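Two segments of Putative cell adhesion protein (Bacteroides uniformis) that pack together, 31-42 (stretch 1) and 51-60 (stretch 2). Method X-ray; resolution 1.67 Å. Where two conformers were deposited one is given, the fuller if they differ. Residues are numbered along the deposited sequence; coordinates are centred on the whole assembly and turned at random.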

# COMPACT_ATOMS: atom_id res chain seq x y z
N THR A 31 0.63 -10.40 8.71
CA THR A 31 1.09 -9.14 8.10
C THR A 31 1.73 -9.40 6.72
O THR A 31 1.30 -8.80 5.73
CB THR A 31 2.03 -8.36 9.04
OG1 THR A 31 3.17 -9.17 9.32
CG2 THR A 31 1.35 -7.94 10.34
N TRP A 32 2.73 -10.30 6.65
CA TRP A 32 3.42 -10.68 5.41
C TRP A 32 2.95 -12.04 4.93
O TRP A 32 2.28 -12.75 5.68
CB TRP A 32 4.95 -10.73 5.61
CG TRP A 32 5.55 -9.49 6.20
CD1 TRP A 32 5.86 -9.27 7.51
CD2 TRP A 32 5.92 -8.30 5.50
NE1 TRP A 32 6.37 -8.00 7.67
CE2 TRP A 32 6.44 -7.39 6.45
CE3 TRP A 32 5.87 -7.91 4.15
CZ2 TRP A 32 6.90 -6.11 6.09
CZ3 TRP A 32 6.33 -6.65 3.79
CH2 TRP A 32 6.84 -5.77 4.76
N GLU A 33 3.33 -12.43 3.71
CA GLU A 33 3.07 -13.77 3.19
C GLU A 33 4.36 -14.31 2.62
O GLU A 33 5.16 -13.54 2.08
CB GLU A 33 1.91 -13.82 2.19
CG GLU A 33 1.90 -12.80 1.06
CD GLU A 33 0.56 -12.76 0.35
OE1 GLU A 33 0.29 -13.68 -0.45
OE2 GLU A 33 -0.23 -11.83 0.63
N ALA A 34 4.60 -15.63 2.80
CA ALA A 34 5.81 -16.32 2.33
C ALA A 34 6.13 -15.90 0.89
O ALA A 34 5.24 -15.86 0.04
CB ALA A 34 5.64 -17.83 2.43
N GLY A 35 7.38 -15.49 0.69
CA GLY A 35 7.87 -15.03 -0.60
C GLY A 35 7.89 -13.52 -0.80
O GLY A 35 8.50 -13.05 -1.77
N ASP A 36 7.18 -12.74 0.09
CA ASP A 36 7.12 -11.27 0.01
C ASP A 36 8.54 -10.72 0.01
O ASP A 36 9.37 -11.17 0.80
CB ASP A 36 6.33 -10.66 1.18
CG ASP A 36 4.83 -10.43 0.95
OD1 ASP A 36 4.37 -10.61 -0.20
OD2 ASP A 36 4.14 -10.03 1.92
N ALA A 37 8.83 -9.80 -0.91
CA ALA A 37 10.18 -9.28 -1.09
C ALA A 37 10.24 -7.76 -0.93
O ALA A 37 9.32 -7.03 -1.32
CB ALA A 37 10.73 -9.70 -2.45
N ILE A 38 11.33 -7.30 -0.31
CA ILE A 38 11.60 -5.87 -0.11
C ILE A 38 12.95 -5.54 -0.75
O ILE A 38 13.77 -6.45 -0.94
CB ILE A 38 11.57 -5.46 1.39
CG1 ILE A 38 12.68 -6.19 2.21
CG2 ILE A 38 10.16 -5.77 1.98
CD1 ILE A 38 12.88 -5.66 3.64
N GLY A 39 13.16 -4.27 -1.06
CA GLY A 39 14.44 -3.79 -1.56
C GLY A 39 15.09 -2.98 -0.45
O GLY A 39 14.44 -2.11 0.12
N ILE A 40 16.34 -3.28 -0.10
CA ILE A 40 17.05 -2.55 0.97
C ILE A 40 18.22 -1.82 0.38
O ILE A 40 18.93 -2.37 -0.50
CB ILE A 40 17.53 -3.53 2.10
CG1 ILE A 40 16.34 -4.39 2.65
CG2 ILE A 40 18.25 -2.77 3.25
CD1 ILE A 40 16.70 -5.37 3.83
N TYR A 41 18.49 -0.64 0.94
CA TYR A 41 19.69 0.16 0.63
C TYR A 41 20.43 0.43 1.91
O TYR A 41 19.82 0.81 2.92
CB TYR A 41 19.34 1.52 0.00
CG TYR A 41 18.72 1.46 -1.37
CD1 TYR A 41 17.41 0.99 -1.54
CD2 TYR A 41 19.37 2.01 -2.47
CE1 TYR A 41 16.82 0.95 -2.81
CE2 TYR A 41 18.77 2.02 -3.74
CZ TYR A 41 17.49 1.49 -3.90
OH TYR A 41 16.91 1.51 -5.14
N MSE A 42 21.76 0.28 1.84
CA MSE A 42 22.65 0.72 2.92
C MSE A 42 23.26 2.03 2.43
O MSE A 42 23.84 2.06 1.34
CB MSE A 42 23.72 -0.32 3.26
CG MSE A 42 24.70 0.20 4.30
SE MSE A 42 25.87 -1.26 4.95
CE MSE A 42 26.93 -1.44 3.45
N ASN A 51 25.93 -2.09 -4.12
CA ASN A 51 24.72 -2.10 -4.96
C ASN A 51 23.50 -1.68 -4.14
O ASN A 51 23.32 -2.14 -3.02
CB ASN A 51 24.47 -3.50 -5.56
CG ASN A 51 25.43 -3.93 -6.65
OD1 ASN A 51 26.10 -3.12 -7.31
ND2 ASN A 51 25.47 -5.23 -6.92
N GLY A 52 22.65 -0.86 -4.72
CA GLY A 52 21.42 -0.52 -3.98
C GLY A 52 20.35 -1.54 -4.27
O GLY A 52 20.57 -2.49 -5.04
N ASN A 53 19.14 -1.33 -3.71
CA ASN A 53 17.98 -2.16 -4.04
C ASN A 53 18.28 -3.67 -3.91
O ASN A 53 18.01 -4.47 -4.83
CB ASN A 53 17.50 -1.84 -5.48
CG ASN A 53 16.17 -2.46 -5.80
OD1 ASN A 53 15.32 -2.66 -4.93
ND2 ASN A 53 15.95 -2.80 -7.08
N ARG A 54 18.86 -4.05 -2.75
CA ARG A 54 19.22 -5.43 -2.46
C ARG A 54 17.94 -6.23 -2.14
O ARG A 54 17.17 -5.82 -1.29
CB ARG A 54 20.20 -5.47 -1.28
CG ARG A 54 21.48 -4.67 -1.50
CD ARG A 54 22.54 -5.46 -2.26
NE ARG A 54 23.80 -4.73 -2.37
CZ ARG A 54 24.93 -5.07 -1.75
NH1 ARG A 54 24.97 -6.14 -0.97
NH2 ARG A 54 26.02 -4.35 -1.93
N LYS A 55 17.73 -7.36 -2.83
CA LYS A 55 16.52 -8.15 -2.62
C LYS A 55 16.57 -8.98 -1.35
O LYS A 55 17.47 -9.79 -1.19
CB LYS A 55 16.28 -9.07 -3.83
CG LYS A 55 14.96 -9.83 -3.76
CD LYS A 55 14.84 -10.86 -4.89
CE LYS A 55 13.45 -11.44 -4.97
NZ LYS A 55 13.34 -12.36 -6.14
N TYR A 56 15.59 -8.77 -0.47
CA TYR A 56 15.41 -9.53 0.77
C TYR A 56 14.01 -10.09 0.79
O TYR A 56 13.06 -9.38 0.41
CB TYR A 56 15.65 -8.62 1.99
CG TYR A 56 17.10 -8.50 2.38
CD1 TYR A 56 18.02 -7.85 1.56
CD2 TYR A 56 17.55 -8.97 3.62
CE1 TYR A 56 19.37 -7.76 1.92
CE2 TYR A 56 18.88 -8.86 4.00
CZ TYR A 56 19.78 -8.23 3.16
OH TYR A 56 21.11 -8.18 3.53
N THR A 57 13.84 -11.34 1.23
CA THR A 57 12.51 -11.93 1.26
C THR A 57 12.17 -12.43 2.64
O THR A 57 13.06 -12.69 3.43
CB THR A 57 12.37 -13.11 0.26
OG1 THR A 57 13.21 -14.19 0.66
CG2 THR A 57 12.64 -12.70 -1.17
N THR A 58 10.89 -12.66 2.89
CA THR A 58 10.50 -13.28 4.16
C THR A 58 9.74 -14.58 3.87
O THR A 58 9.10 -14.70 2.83
CB THR A 58 9.69 -12.29 5.04
OG1 THR A 58 9.52 -12.88 6.33
CG2 THR A 58 8.33 -11.90 4.42
N ALA A 59 9.81 -15.55 4.80
CA ALA A 59 9.05 -16.80 4.73
C ALA A 59 8.03 -16.83 5.88
O ALA A 59 7.14 -17.69 5.92
CB ALA A 59 9.98 -18.00 4.80
N GLN A 60 8.17 -15.86 6.81
CA GLN A 60 7.33 -15.69 7.99
C GLN A 60 6.13 -14.77 7.68
O GLN A 60 6.23 -13.89 6.83
CB GLN A 60 8.16 -15.13 9.17
CG GLN A 60 8.92 -16.22 9.94
CD GLN A 60 10.28 -15.78 10.46
OE1 GLN A 60 10.41 -14.88 11.30
NE2 GLN A 60 11.33 -16.46 10.01
O HOH W 1 23.13 -0.80 -0.58

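The strands within the two stretches pair antiparallel, with N-to-C directions 145° apart and axes 4.6 Å apart at closest approach. Six backbone hydrogen bonds set the register. Ile38 and Tyr56 face each other as a hydrogen-bonded pair and satisfy one another twice, Ile38 N to Tyr56 O at 2.8 Å and Tyr56 N to Ile38 O at 3.0 Å, both nearly straight. Ile40 and Arg54 repeat the pattern, with Ile40 N to Arg54 O at 2.9 Å and Arg54 N to Ile40 O at 2.8 Å. At the non-hydrogen-bonded pairs, Ala37 with Thr57 and Gly39 with Lys55, CA groups approach carbonyls across the ladder: Ala37 CA lies 3.2 Å from Tyr56 O, and Gly39 CA 3.4 Å from Arg54 O.

Ile40 covers the most surface, and its mate in the side-chain packing is Tyr56 rather than Arg54, its partner in the ladder. With chi1 m and chi2 t, Ile40 extends its CD1 over the face of the Tyr56 ring, 3.6 Å from the centroid and only 18° off the ring normal. This is a CH-pi contact: a methyl group, weakly polarised at its hydrogens, resting on the electron-rich face of an aromatic. Ile38, directly across from Tyr56, adds an apolar contact lower on the side chain, its CG1 3.8 Å from Tyr56 CB. Tyr56 thus serves two isoleucines on the same side of the sheet, one at its ring and one at its root. Arg54 starts out on that side too, but its end leads away, and its NE donates to Asn51 O at 2.7 Å, tying down its own stretch.

Thr58 is the third anchor, where the pairing runs out into a turn. Its own N and O are both used: Thr58 N donates to Asp36 O at 3.0 Å, and Gly35 N donates to Thr58 O at 2.9 Å. Its methyl CG2 lies 3.8 Å from Trp32 CB and 4.0 Å from Asp36 CB, so one small side chain fills the space beside two residues. These partners belong to a type II turn from Glu33 to Asp36, closed by Asp36 N to Glu33 O at 2.9 Å and braced by Glu33 N to Asp36 OD2 at 3.1 Å. Gly35 has backbone angles that themselves call for glycine.

The other side of the ladder is lighter. Ala37 CB meets Thr57 CG2 at 3.8 Å, while Gly39 leaves room for Asn53: an ideal CB there would sit 2.4 Å from Asn53 OD1. At the far end Tyr41 lays one ring face against the Gly52–Asn53 backbone, with Tyr41 CZ 3.3 Å from Asn53 N. Glycine fits here as well, since a CB on Gly52 would come within 2.5 Å of Tyr41 CE2. The rule to read is regular backbone rungs, a branched aliphatic set diagonally over an aromatic, and glycine where a neighbour occupies the space of a side chain.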